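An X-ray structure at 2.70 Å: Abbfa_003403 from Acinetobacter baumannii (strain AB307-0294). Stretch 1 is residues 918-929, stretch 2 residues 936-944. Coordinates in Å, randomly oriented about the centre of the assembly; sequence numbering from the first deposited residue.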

# COMPACT_ATOMS: atom_id res chain seq x y z
N GLU A 918 -17.91 -5.79 16.42
CA GLU A 918 -18.37 -6.66 15.33
C GLU A 918 -17.41 -6.64 14.15
O GLU A 918 -17.26 -5.61 13.51
CB GLU A 918 -19.77 -6.24 14.87
N LEU A 919 -16.78 -7.78 13.85
CA LEU A 919 -15.76 -7.86 12.78
C LEU A 919 -15.91 -9.04 11.83
O LEU A 919 -16.48 -10.08 12.18
CB LEU A 919 -14.35 -7.94 13.38
CG LEU A 919 -14.02 -6.87 14.40
CD1 LEU A 919 -12.68 -7.14 15.02
CD2 LEU A 919 -14.07 -5.53 13.72
N ASP A 920 -15.37 -8.86 10.63
CA ASP A 920 -15.30 -9.90 9.61
C ASP A 920 -13.87 -9.89 9.12
O ASP A 920 -13.40 -8.89 8.59
CB ASP A 920 -16.30 -9.65 8.47
CG ASP A 920 -16.00 -10.46 7.18
OD1 ASP A 920 -15.17 -11.40 7.20
OD2 ASP A 920 -16.60 -10.14 6.12
N ILE A 921 -13.17 -11.00 9.29
CA ILE A 921 -11.76 -11.05 8.94
C ILE A 921 -11.47 -10.94 7.43
O ILE A 921 -10.63 -10.14 7.02
CB ILE A 921 -11.12 -12.33 9.46
CG1 ILE A 921 -11.31 -12.42 10.98
CG2 ILE A 921 -9.67 -12.39 9.04
CD1 ILE A 921 -10.81 -11.21 11.75
N ALA A 922 -12.16 -11.74 6.62
CA ALA A 922 -11.98 -11.66 5.17
C ALA A 922 -12.36 -10.27 4.69
O ALA A 922 -11.77 -9.73 3.75
CB ALA A 922 -12.81 -12.72 4.45
N GLY A 923 -13.36 -9.70 5.36
CA GLY A 923 -13.79 -8.34 5.10
C GLY A 923 -12.66 -7.34 5.31
O GLY A 923 -12.59 -6.35 4.58
N LEU A 924 -11.79 -7.61 6.28
CA LEU A 924 -10.64 -6.73 6.54
C LEU A 924 -9.64 -6.78 5.39
O LEU A 924 -9.26 -5.74 4.83
CB LEU A 924 -9.94 -7.12 7.84
CG LEU A 924 -10.74 -6.87 9.11
CD1 LEU A 924 -9.92 -7.21 10.32
CD2 LEU A 924 -11.21 -5.43 9.17
N LYS A 925 -9.20 -7.99 5.05
CA LYS A 925 -8.30 -8.22 3.93
C LYS A 925 -8.76 -7.46 2.69
O LYS A 925 -7.97 -6.71 2.10
CB LYS A 925 -8.22 -9.72 3.65
CG LYS A 925 -7.19 -10.15 2.61
CD LYS A 925 -5.82 -10.31 3.22
CE LYS A 925 -4.85 -10.90 2.21
NZ LYS A 925 -5.13 -12.33 1.93
N LYS A 926 -10.03 -7.63 2.30
CA LYS A 926 -10.59 -6.95 1.12
C LYS A 926 -10.43 -5.45 1.22
O LYS A 926 -10.01 -4.78 0.26
CB LYS A 926 -12.07 -7.27 0.94
CG LYS A 926 -12.40 -8.74 0.77
CD LYS A 926 -11.88 -9.31 -0.53
CE LYS A 926 -12.56 -10.63 -0.81
NZ LYS A 926 -14.04 -10.44 -0.95
N ASN A 927 -10.76 -4.90 2.39
CA ASN A 927 -10.71 -3.46 2.60
C ASN A 927 -9.29 -2.90 2.49
O ASN A 927 -9.06 -1.92 1.77
CB ASN A 927 -11.30 -3.11 3.97
CG ASN A 927 -11.53 -1.62 4.14
OD1 ASN A 927 -10.60 -0.86 4.44
ND2 ASN A 927 -12.78 -1.19 3.99
N LEU A 928 -8.35 -3.49 3.22
CA LEU A 928 -6.99 -3.00 3.18
C LEU A 928 -6.39 -3.11 1.77
O LEU A 928 -5.62 -2.25 1.35
CB LEU A 928 -6.10 -3.74 4.18
CG LEU A 928 -6.48 -3.72 5.67
CD1 LEU A 928 -5.30 -4.21 6.46
CD2 LEU A 928 -6.89 -2.35 6.14
N GLN A 929 -6.76 -4.15 1.04
CA GLN A 929 -6.25 -4.32 -0.31
C GLN A 929 -6.58 -3.13 -1.22
O GLN A 929 -5.80 -2.81 -2.12
CB GLN A 929 -6.78 -5.60 -0.91
CG GLN A 929 -5.79 -6.75 -0.91
CD GLN A 929 -6.47 -8.09 -1.13
OE1 GLN A 929 -7.66 -8.24 -0.86
NE2 GLN A 929 -5.73 -9.07 -1.64
N MET A 936 2.06 -3.47 1.80
CA MET A 936 1.67 -3.16 3.17
C MET A 936 0.41 -3.92 3.65
O MET A 936 -0.12 -3.63 4.73
CB MET A 936 1.49 -1.65 3.31
CG MET A 936 2.81 -0.92 3.16
SD MET A 936 2.76 0.87 3.11
CE MET A 936 2.34 1.23 4.82
N VAL A 937 -0.05 -4.89 2.87
CA VAL A 937 -1.22 -5.67 3.24
C VAL A 937 -0.83 -6.91 4.03
O VAL A 937 -0.13 -7.78 3.49
CB VAL A 937 -2.02 -6.12 2.02
CG1 VAL A 937 -3.16 -7.04 2.47
CG2 VAL A 937 -2.53 -4.92 1.26
N PRO A 938 -1.29 -7.01 5.29
CA PRO A 938 -0.91 -8.10 6.20
C PRO A 938 -1.22 -9.47 5.66
O PRO A 938 -2.20 -9.65 4.94
CB PRO A 938 -1.73 -7.80 7.46
CG PRO A 938 -1.90 -6.34 7.44
CD PRO A 938 -2.09 -5.99 5.98
N SER A 939 -0.38 -10.44 6.01
CA SER A 939 -0.59 -11.83 5.61
C SER A 939 -1.47 -12.59 6.62
O SER A 939 -1.88 -13.70 6.34
CB SER A 939 0.74 -12.56 5.46
OG SER A 939 1.69 -11.75 4.80
N ALA A 940 -1.73 -11.98 7.79
CA ALA A 940 -2.54 -12.63 8.83
C ALA A 940 -3.32 -11.64 9.70
O ALA A 940 -2.85 -10.54 9.99
CB ALA A 940 -1.66 -13.51 9.70
N PHE A 941 -4.53 -12.04 10.07
CA PHE A 941 -5.43 -11.21 10.87
C PHE A 941 -5.90 -12.02 12.05
O PHE A 941 -6.36 -13.15 11.89
CB PHE A 941 -6.63 -10.75 10.03
CG PHE A 941 -6.26 -9.83 8.90
CD1 PHE A 941 -6.42 -8.45 9.03
CD2 PHE A 941 -5.74 -10.33 7.71
CE1 PHE A 941 -6.07 -7.59 7.98
CE2 PHE A 941 -5.38 -9.48 6.66
CZ PHE A 941 -5.55 -8.11 6.80
N ILE A 942 -5.76 -11.46 13.24
CA ILE A 942 -6.13 -12.15 14.46
C ILE A 942 -7.03 -11.23 15.27
O ILE A 942 -6.68 -10.07 15.52
CB ILE A 942 -4.88 -12.53 15.28
CG1 ILE A 942 -3.98 -13.46 14.48
CG2 ILE A 942 -5.25 -13.19 16.60
CD1 ILE A 942 -2.65 -13.68 15.15
N ARG A 943 -8.20 -11.72 15.68
CA ARG A 943 -9.05 -10.94 16.58
C ARG A 943 -8.69 -11.20 18.03
O ARG A 943 -8.43 -12.33 18.43
CB ARG A 943 -10.52 -11.24 16.34
CG ARG A 943 -11.49 -10.26 16.99
CD ARG A 943 -12.90 -10.60 16.57
NE ARG A 943 -13.96 -9.80 17.18
CZ ARG A 943 -15.25 -9.96 16.87
NH1 ARG A 943 -15.61 -10.88 15.98
NH2 ARG A 943 -16.18 -9.21 17.45
N LEU A 944 -8.64 -10.13 18.81
CA LEU A 944 -8.40 -10.24 20.24
C LEU A 944 -9.50 -9.48 20.95
O LEU A 944 -10.07 -8.54 20.40
CB LEU A 944 -7.02 -9.68 20.62
CG LEU A 944 -5.77 -10.37 20.05
CD1 LEU A 944 -4.49 -9.63 20.43
CD2 LEU A 944 -5.70 -11.81 20.48

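Packing of a helix (stretch 1, from Ile-921 through the end of the stretch) against an extended segment (stretch 2). The helix and the strand around Phe-941 run in largely opposing directions, at 135° between their N-to-C axes and 9.1 Å apart at closest approach. Early residues of stretch 2 therefore meet the late helix, and later ones meet its beginning and the loop before it. No hydrogen bond joins the two stretches among the modelled atoms; the contact is van der Waals packing, with 570 Å² buried, both sides summed.

Met-936 lies out of reach of the helix. Val-937 is the first to engage, its CA-to-CB bond pointing toward stretch 1. Val-937 CG2 lies 4.1 Å from Leu-928 O and 4.1 Å from Gln-929 CA, so this methyl rests on helix backbone, while Val-937 CG1 is 4.2 Å from Lys-925 CE. Pro-938 follows with its ring against a leucine: Pro-938 CD is 3.7 Å from Leu-928 CD1, an apolar contact between two buried residues. The carbonyl Pro-938 O approaches Lys-925 CE at 4.0 Å. Ser-939 and Ala-940 direct their CB atoms away and make no contact.

Phe-941 is the centre of the interface, with 115 Å² covered, the largest share of any residue here. Its CA-to-CB bond points toward stretch 1 (chi1 m), and the side chain meets residues spaced along the helix. At the start, Ile-921 CG2 packs 3.6 Å from Phe-941 CB; the Ile-921 CA-to-CB bond is sideways, but the end of the side chain comes nearer. Leu-924 CB lies 3.9 Å from Phe-941 CE1, and Leu-928 CD1, at the ring edge, is 3.8 Å from the same CE1. Lys-925 has its backbone N over one ring face, and its aliphatic chain also packs here, CD standing 3.6 Å from Phe-941 CE2. A lysine can thus contribute hydrocarbon to an apolar contact while its ammonium group lies farther along the chain.

Ile-942 points away, as alternation along a strand predicts, and the CA-to-CB bond of Arg-943 again points toward stretch 1. Its extended side chain, with chi1 to chi3 all t, reaches the loop before the helix: Arg-943 NE is 3.7 Å from Leu-919 CD1, and the backbone N of Leu-919 lies over one face of the guanidinium. Arg-943 NH2 comes within 4.0 Å of Glu-918 N. Next in the loop, Asp-920 caps the helix, Asp-920 OD1 accepting from Gly-923 N at 3.1 Å. Leu-944 points away and ends the stretch without contact.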